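Side-chain contacts in Ketoacyl_synth_N domain-containing protein (PDB 6SMO), which probably acts as a 3-oxoacyl-[acyl-carrier-protein] synthase and contributes to a pocket that holds a polyketone chain: residues Asp89-Pro93 with Asn94-Ile98; Gln231-Glu235 with Arg236-Ile240. All coordinates share one frame; numbering follows the deposited sequence.

Contact 1: Asp89-Pro93 with Asn94-Ile98; sequences DKLDP and NRVGI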
ATOM      1  N   ASP C  89     -17.974   4.395  19.055  1.00 56.67           N
ATOM      2  CA  ASP C  89     -19.237   4.818  18.385  1.00 58.21           C
ATOM      3  C   ASP C  89     -19.321   6.350  18.351  1.00 57.85           C
ATOM      4  O   ASP C  89     -19.705   6.892  17.295  1.00 56.62           O
ATOM      5  CB  ASP C  89     -20.468   4.228  19.078  1.00 60.44           C
ATOM      6  CG  ASP C  89     -20.595   2.720  18.938  1.00 62.28           C
ATOM      7  OD1 ASP C  89     -19.561   2.031  19.050  1.00 63.64           O
ATOM      8  OD2 ASP C  89     -21.728   2.246  18.717  1.00 64.42           O
ATOM      9  N   LYS C  90     -18.981   7.012  19.462  1.00 58.12           N
ATOM     10  CA  LYS C  90     -19.115   8.484  19.640  1.00 58.67           C
ATOM     11  C   LYS C  90     -17.977   9.217  18.914  1.00 57.03           C
ATOM     12  O   LYS C  90     -18.182  10.393  18.553  1.00 57.53           O
ATOM     13  CB  LYS C  90     -19.149   8.843  21.130  1.00 60.52           C
ATOM     14  CG  LYS C  90     -20.436   8.457  21.848  1.00 61.93           C
ATOM     15  CD  LYS C  90     -20.506   8.938  23.282  1.00 63.07           C
ATOM     16  CE  LYS C  90     -21.847   8.665  23.931  1.00 64.01           C
ATOM     17  NZ  LYS C  90     -21.883   9.137  25.335  1.00 64.76           N
ATOM     18  N   LEU C  91     -16.830   8.556  18.709  1.00 54.88           N
ATOM     19  CA  LEU C  91     -15.653   9.128  17.993  1.00 53.34           C
ATOM     20  C   LEU C  91     -16.049   9.502  16.559  1.00 51.40           C
ATOM     21  O   LEU C  91     -16.780   8.716  15.922  1.00 52.85           O
ATOM     22  CB  LEU C  91     -14.494   8.124  17.995  1.00 53.25           C
ATOM     23  CG  LEU C  91     -13.315   8.485  18.897  1.00 53.53           C
ATOM     24  CD1 LEU C  91     -13.728   8.509  20.361  1.00 54.66           C
ATOM     25  CD2 LEU C  91     -12.159   7.523  18.686  1.00 53.02           C
ATOM     26  N   ASP C  92     -15.575  10.657  16.082  1.00 48.84           N
ATOM     27  CA  ASP C  92     -15.800  11.162  14.701  1.00 47.24           C
ATOM     28  C   ASP C  92     -14.951  10.331  13.741  1.00 45.49           C
ATOM     29  O   ASP C  92     -13.729  10.307  13.868  1.00 44.21           O
ATOM     30  CB  ASP C  92     -15.464  12.654  14.601  1.00 47.67           C
ATOM     31  CG  ASP C  92     -15.937  13.321  13.320  1.00 48.26           C
ATOM     32  OD1 ASP C  92     -17.084  13.059  12.907  1.00 49.79           O
ATOM     33  OD2 ASP C  92     -15.156  14.109  12.749  1.00 47.69           O
ATOM     34  N   PRO C  93     -15.559   9.629  12.754  1.00 44.06           N
ATOM     35  CA  PRO C  93     -14.806   8.735  11.870  1.00 42.71           C
ATOM     36  C   PRO C  93     -13.770   9.447  10.984  1.00 41.76           C
ATOM     37  O   PRO C  93     -12.809   8.805  10.596  1.00 40.45           O
ATOM     38  CB  PRO C  93     -15.893   8.076  11.002  1.00 42.96           C
ATOM     39  CG  PRO C  93     -17.054   9.046  11.045  1.00 43.71           C
ATOM     40  CD  PRO C  93     -16.994   9.662  12.426  1.00 44.33           C
ATOM     41  N   ASN C  94     -13.976  10.740  10.703  1.00 41.17           N
ATOM     42  CA  ASN C  94     -13.107  11.566   9.819  1.00 40.24           C
ATOM     43  C   ASN C  94     -11.796  11.930  10.530  1.00 39.70           C
ATOM     44  O   ASN C  94     -10.873  12.391   9.830  1.00 39.53           O
ATOM     45  CB  ASN C  94     -13.820  12.838   9.347  1.00 40.23           C
ATOM     46  CG  ASN C  94     -15.023  12.565   8.468  1.00 40.17           C
ATOM     47  OD1 ASN C  94     -15.306  11.418   8.126  1.00 40.00           O
ATOM     48  ND2 ASN C  94     -15.737  13.615   8.094  1.00 39.95           N
ATOM     49  N   ARG C  95     -11.716  11.745  11.855  1.00 39.16           N
ATOM     50  CA  ARG C  95     -10.545  12.132  12.691  1.00 38.46           C
ATOM     51  C   ARG C  95      -9.854  10.888  13.272  1.00 37.30           C
ATOM     52  O   ARG C  95      -9.170  11.033  14.307  1.00 37.25           O
ATOM     53  CB  ARG C  95     -10.991  13.071  13.818  1.00 39.22           C
ATOM     54  CG  ARG C  95     -11.709  14.330  13.348  1.00 39.66           C
ATOM     55  CD  ARG C  95     -10.895  15.176  12.386  1.00 39.73           C
ATOM     56  NE  ARG C  95      -9.600  15.570  12.928  1.00 39.54           N
ATOM     57  CZ  ARG C  95      -8.660  16.229  12.255  1.00 39.42           C
ATOM     58  NH1 ARG C  95      -8.856  16.576  10.993  1.00 39.79           N
ATOM     59  NH2 ARG C  95      -7.520  16.538  12.848  1.00 39.05           N
ATOM     60  N   VAL C  96     -10.010   9.720  12.637  1.00 35.98           N
ATOM     61  CA  VAL C  96      -9.341   8.447  13.049  1.00 35.37           C
ATOM     62  C   VAL C  96      -8.781   7.756  11.800  1.00 34.69           C
ATOM     63  O   VAL C  96      -9.562   7.525  10.855  1.00 34.84           O
ATOM     64  CB  VAL C  96     -10.293   7.507  13.816  1.00 35.53           C
ATOM     65  CG1 VAL C  96      -9.551   6.296  14.365  1.00 35.27           C
ATOM     66  CG2 VAL C  96     -11.034   8.226  14.933  1.00 35.92           C
ATOM     67  N   GLY C  97      -7.480   7.443  11.808  1.00 33.99           N
ATOM     68  CA  GLY C  97      -6.771   6.761  10.707  1.00 33.57           C
ATOM     69  C   GLY C  97      -6.192   5.427  11.149  1.00 32.96           C
ATOM     70  O   GLY C  97      -6.229   5.136  12.363  1.00 32.53           O
ATOM     71  N   ILE C  98      -5.686   4.640  10.194  1.00 32.41           N
ATOM     72  CA  ILE C  98      -5.097   3.284  10.418  1.00 31.87           C
ATOM     73  C   ILE C  98      -3.769   3.199   9.658  1.00 31.48           C
ATOM     74  O   ILE C  98      -3.803   3.271   8.417  1.00 31.64           O
ATOM     75  CB  ILE C  98      -6.072   2.176   9.966  1.00 31.94           C
ATOM     76  CG1 ILE C  98      -7.453   2.317  10.613  1.00 32.02           C
ATOM     77  CG2 ILE C  98      -5.476   0.799  10.219  1.00 32.06           C
ATOM     78  CD1 ILE C  98      -8.567   1.698   9.806  1.00 32.27           C
TER
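Asp92 and Arg95 are joined by the one backbone hydrogen bond between Asp89-Pro93 and Asn94-Ile98. Arg95 N gives its hydrogen to Asp92 O over 3.2 Å in a nearly straight bond (161° at the hydrogen), although the donor stands well above the carbonyl plane. Pro93 and Asn94 fill the corner that this bond closes. Both have helical backbone angles, and the proline ring fixes phi at the first of the two corner positions.

The Asp92 carboxylate oxygen OD2 meets methylene carbons of Arg95 and Asn94, not their polar ends. With CG anti to its own N (chi1 -168°), the carboxylate is carried alongside the second half of the turn, where OD2 lies 3.5 Å from Arg95 CG and 3.9 Å from Asn94 CB. The arginine chain then bends at chi2 and chi3, and its charged end leads away from the aspartate. Asp92 OD2 remains 5.7 Å from Arg95 NE, while the guanidinium forms a salt bridge with Glu179 and also bonds Gly176 O.

Apolar packing lies beneath the corner. Val96 CG2 touches Leu91 CD2 at 4.0 Å, the two side chains crossing at about a right angle, and the same methyl lies 3.6 Å from Asp92 O. Val180 of strand 180-187 touches both side chains. Asn94 packs on Arg310 of the neighbouring PKS_KS domain-containing chain.

This packing seats the turn at the start of strand 96-101. The bond from Arg95 N to Asp92 O, with the backbone angles of Pro93 and Asn94, makes it a type I beta turn with proline at its first corner.

Contact 2: Gln231-Glu235 with Arg236-Ile240; sequences QHALE and RGASI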
ATOM      1  N   GLN C 231      -4.006  16.338  24.300  1.00 46.78           N
ATOM      2  CA  GLN C 231      -5.164  17.116  24.822  1.00 47.87           C
ATOM      3  C   GLN C 231      -6.448  16.289  24.664  1.00 47.82           C
ATOM      4  O   GLN C 231      -7.288  16.344  25.582  1.00 48.04           O
ATOM      5  CB  GLN C 231      -5.276  18.472  24.120  1.00 48.99           C
ATOM      6  CG  GLN C 231      -4.094  19.398  24.384  1.00 49.62           C
ATOM      7  CD  GLN C 231      -3.941  19.754  25.843  1.00 49.73           C
ATOM      8  OE1 GLN C 231      -2.886  19.553  26.441  1.00 50.54           O
ATOM      9  NE2 GLN C 231      -5.002  20.281  26.433  1.00 50.14           N
ATOM     10  N   HIS C 232      -6.584  15.547  23.560  1.00 47.88           N
ATOM     11  CA  HIS C 232      -7.733  14.642  23.278  1.00 48.24           C
ATOM     12  C   HIS C 232      -7.780  13.515  24.320  1.00 48.12           C
ATOM     13  O   HIS C 232      -8.898  13.128  24.714  1.00 48.28           O
ATOM     14  CB  HIS C 232      -7.656  14.084  21.849  1.00 47.98           C
ATOM     15  CG  HIS C 232      -8.829  13.244  21.467  1.00 48.55           C
ATOM     16  ND1 HIS C 232      -8.887  11.889  21.733  1.00 48.19           N
ATOM     17  CD2 HIS C 232      -9.987  13.558  20.845  1.00 48.54           C
ATOM     18  CE1 HIS C 232     -10.029  11.404  21.288  1.00 48.07           C
ATOM     19  NE2 HIS C 232     -10.723  12.408  20.739  1.00 48.30           N
ATOM     20  N   ALA C 233      -6.613  13.008  24.735  1.00 48.15           N
ATOM     21  CA  ALA C 233      -6.464  11.922  25.734  1.00 48.72           C
ATOM     22  C   ALA C 233      -6.840  12.438  27.129  1.00 49.37           C
ATOM     23  O   ALA C 233      -7.573  11.725  27.842  1.00 49.15           O
ATOM     24  CB  ALA C 233      -5.056  11.379  25.707  1.00 48.86           C
ATOM     25  N   LEU C 234      -6.351  13.629  27.496  1.00 49.88           N
ATOM     26  CA  LEU C 234      -6.639  14.301  28.795  1.00 51.00           C
ATOM     27  C   LEU C 234      -8.126  14.675  28.871  1.00 51.58           C
ATOM     28  O   LEU C 234      -8.679  14.638  29.989  1.00 51.88           O
ATOM     29  CB  LEU C 234      -5.751  15.543  28.934  1.00 51.14           C
ATOM     30  CG  LEU C 234      -4.264  15.269  29.162  1.00 51.10           C
ATOM     31  CD1 LEU C 234      -3.437  16.520  28.907  1.00 51.31           C
ATOM     32  CD2 LEU C 234      -4.013  14.744  30.567  1.00 51.22           C
ATOM     33  N   GLU C 235      -8.739  15.014  27.731  1.00 51.93           N
ATOM     34  CA  GLU C 235     -10.168  15.422  27.614  1.00 53.02           C
ATOM     35  C   GLU C 235     -11.066  14.308  28.167  1.00 52.27           C
ATOM     36  O   GLU C 235     -11.891  14.607  29.052  1.00 52.54           O
ATOM     37  CB  GLU C 235     -10.513  15.737  26.155  1.00 53.83           C
ATOM     38  CG  GLU C 235     -11.825  16.486  25.971  1.00 55.37           C
ATOM     39  CD  GLU C 235     -13.086  15.645  26.080  1.00 56.45           C
ATOM     40  OE1 GLU C 235     -14.058  16.118  26.703  1.00 56.85           O
ATOM     41  OE2 GLU C 235     -13.099  14.523  25.534  1.00 56.77           O
ATOM     42  N   ARG C 236     -10.896  13.076  27.672  1.00 51.06           N
ATOM     43  CA  ARG C 236     -11.765  11.906  27.987  1.00 50.05           C
ATOM     44  C   ARG C 236     -11.288  11.202  29.268  1.00 50.08           C
ATOM     45  O   ARG C 236     -11.964  10.239  29.682  1.00 49.66           O
ATOM     46  CB  ARG C 236     -11.810  10.933  26.802  1.00 48.80           C
ATOM     47  CG  ARG C 236     -10.532  10.140  26.565  1.00 47.61           C
ATOM     48  CD  ARG C 236     -10.557   9.441  25.217  1.00 46.77           C
ATOM     49  NE  ARG C 236      -9.388   8.597  24.985  1.00 45.65           N
ATOM     50  CZ  ARG C 236      -9.231   7.357  25.445  1.00 44.97           C
ATOM     51  NH1 ARG C 236     -10.164   6.786  26.190  1.00 45.31           N
ATOM     52  NH2 ARG C 236      -8.125   6.689  25.163  1.00 43.79           N
ATOM     53  N   GLY C 237     -10.179  11.653  29.866  1.00 50.28           N
ATOM     54  CA  GLY C 237      -9.626  11.103  31.120  1.00 50.75           C
ATOM     55  C   GLY C 237      -9.061   9.708  30.917  1.00 50.55           C
ATOM     56  O   GLY C 237      -9.444   8.795  31.675  1.00 51.21           O
ATOM     57  N   ALA C 238      -8.174   9.555  29.929  1.00 49.67           N
ATOM     58  CA  ALA C 238      -7.596   8.266  29.481  1.00 49.11           C
ATOM     59  C   ALA C 238      -6.402   7.882  30.363  1.00 48.76           C
ATOM     60  O   ALA C 238      -5.701   8.793  30.850  1.00 48.11           O
ATOM     61  CB  ALA C 238      -7.188   8.369  28.033  1.00 48.86           C
ATOM     62  N   SER C 239      -6.185   6.576  30.549  1.00 48.54           N
ATOM     63  CA  SER C 239      -4.990   5.991  31.211  1.00 48.48           C
ATOM     64  C   SER C 239      -3.818   6.009  30.223  1.00 47.57           C
ATOM     65  O   SER C 239      -3.661   5.028  29.469  1.00 47.26           O
ATOM     66  CB  SER C 239      -5.271   4.597  31.712  1.00 49.04           C
ATOM     67  OG  SER C 239      -6.320   4.607  32.670  1.00 50.75           O
ATOM     68  N   ILE C 240      -3.039   7.097  30.225  1.00 47.21           N
ATOM     69  CA  ILE C 240      -1.892   7.325  29.294  1.00 46.26           C
ATOM     70  C   ILE C 240      -0.734   6.417  29.724  1.00 45.23           C
ATOM     71  O   ILE C 240      -0.243   6.587  30.857  1.00 45.05           O
ATOM     72  CB  ILE C 240      -1.475   8.812  29.274  1.00 46.68           C
ATOM     73  CG1 ILE C 240      -2.639   9.736  28.900  1.00 47.26           C
ATOM     74  CG2 ILE C 240      -0.283   9.026  28.352  1.00 46.44           C
ATOM     75  CD1 ILE C 240      -2.465  11.161  29.375  1.00 47.76           C
TER
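Ala233 and Ala238 meet where helix 230-235 ends, and the tight part of the contact is built round this pair. Ala238 N reaches back to Ala233 O at 3.1 Å with an angle of 158° at the hydrogen, the donor tilted only moderately from the carbonyl plane. The two CB atoms are 4.4 Å apart. Ile240 adds CG1 against Ala233 CB at 4.3 Å, and Val6 of strand 5-13 touches both Ala233 and Ile240, so the apolar side of the helix end is pressed onto the sheet.

Arg236 closes another flank. Its CG sits between the backbone N and the carbonyl carbon (chi1 72°), which lays this methylene 3.6 Å from Ala233 O; the chain then runs extended from CG to NE. Ala238 CB lies over the centre of one guanidinium face, 3.4 Å above the plane. At the far end NH2 forms a salt bridge with Glu228, whose other carboxylate oxygen accepts a bond from His232 ND1, while NH1 bonds Ser84 O. The Glu228 carboxylate balances the arginine's charge, and the bonds to Glu228 and Ser84 O limit rotation of the group.

The outer side is looser. Leu234 points away from the following segment at CB, yet its CD2 still grazes Ile240 CD1 at 4.1 Å. Glu235 is exposed, its bent chain folding back beside the Arg236 backbone without a hydrogen bond there. Here, too, lies the weak link from Gly237 N to Leu234 O, 3.3 Å long.

Gly237 has positive phi, and with the bond from Ala238 N to Ala233 O and the weaker one from Gly237 N to Leu234 O it completes a Schellman motif at the helix C-terminus.

Both contacts are local features near the surface, where the chain passes from helix or loop towards a strand of the central sheet. Their centres lie about 16 Å apart, and their nearest atoms about 5 Å, without touching. Contact 1 leads into strand 96-101, one of the parallel-paired strands; contact 2 precedes strand 242-251, which runs antiparallel to its neighbours. The turn at 89-98 relies on one backbone bond and a small apolar contact, whereas the helix end at 231-240 combines two reverse bonds, one of them weak, with broader alanine, isoleucine and arginine packing. Each sends an arginine to a glutamate beyond its own segments, and another protein chain reaches contact 1 alone.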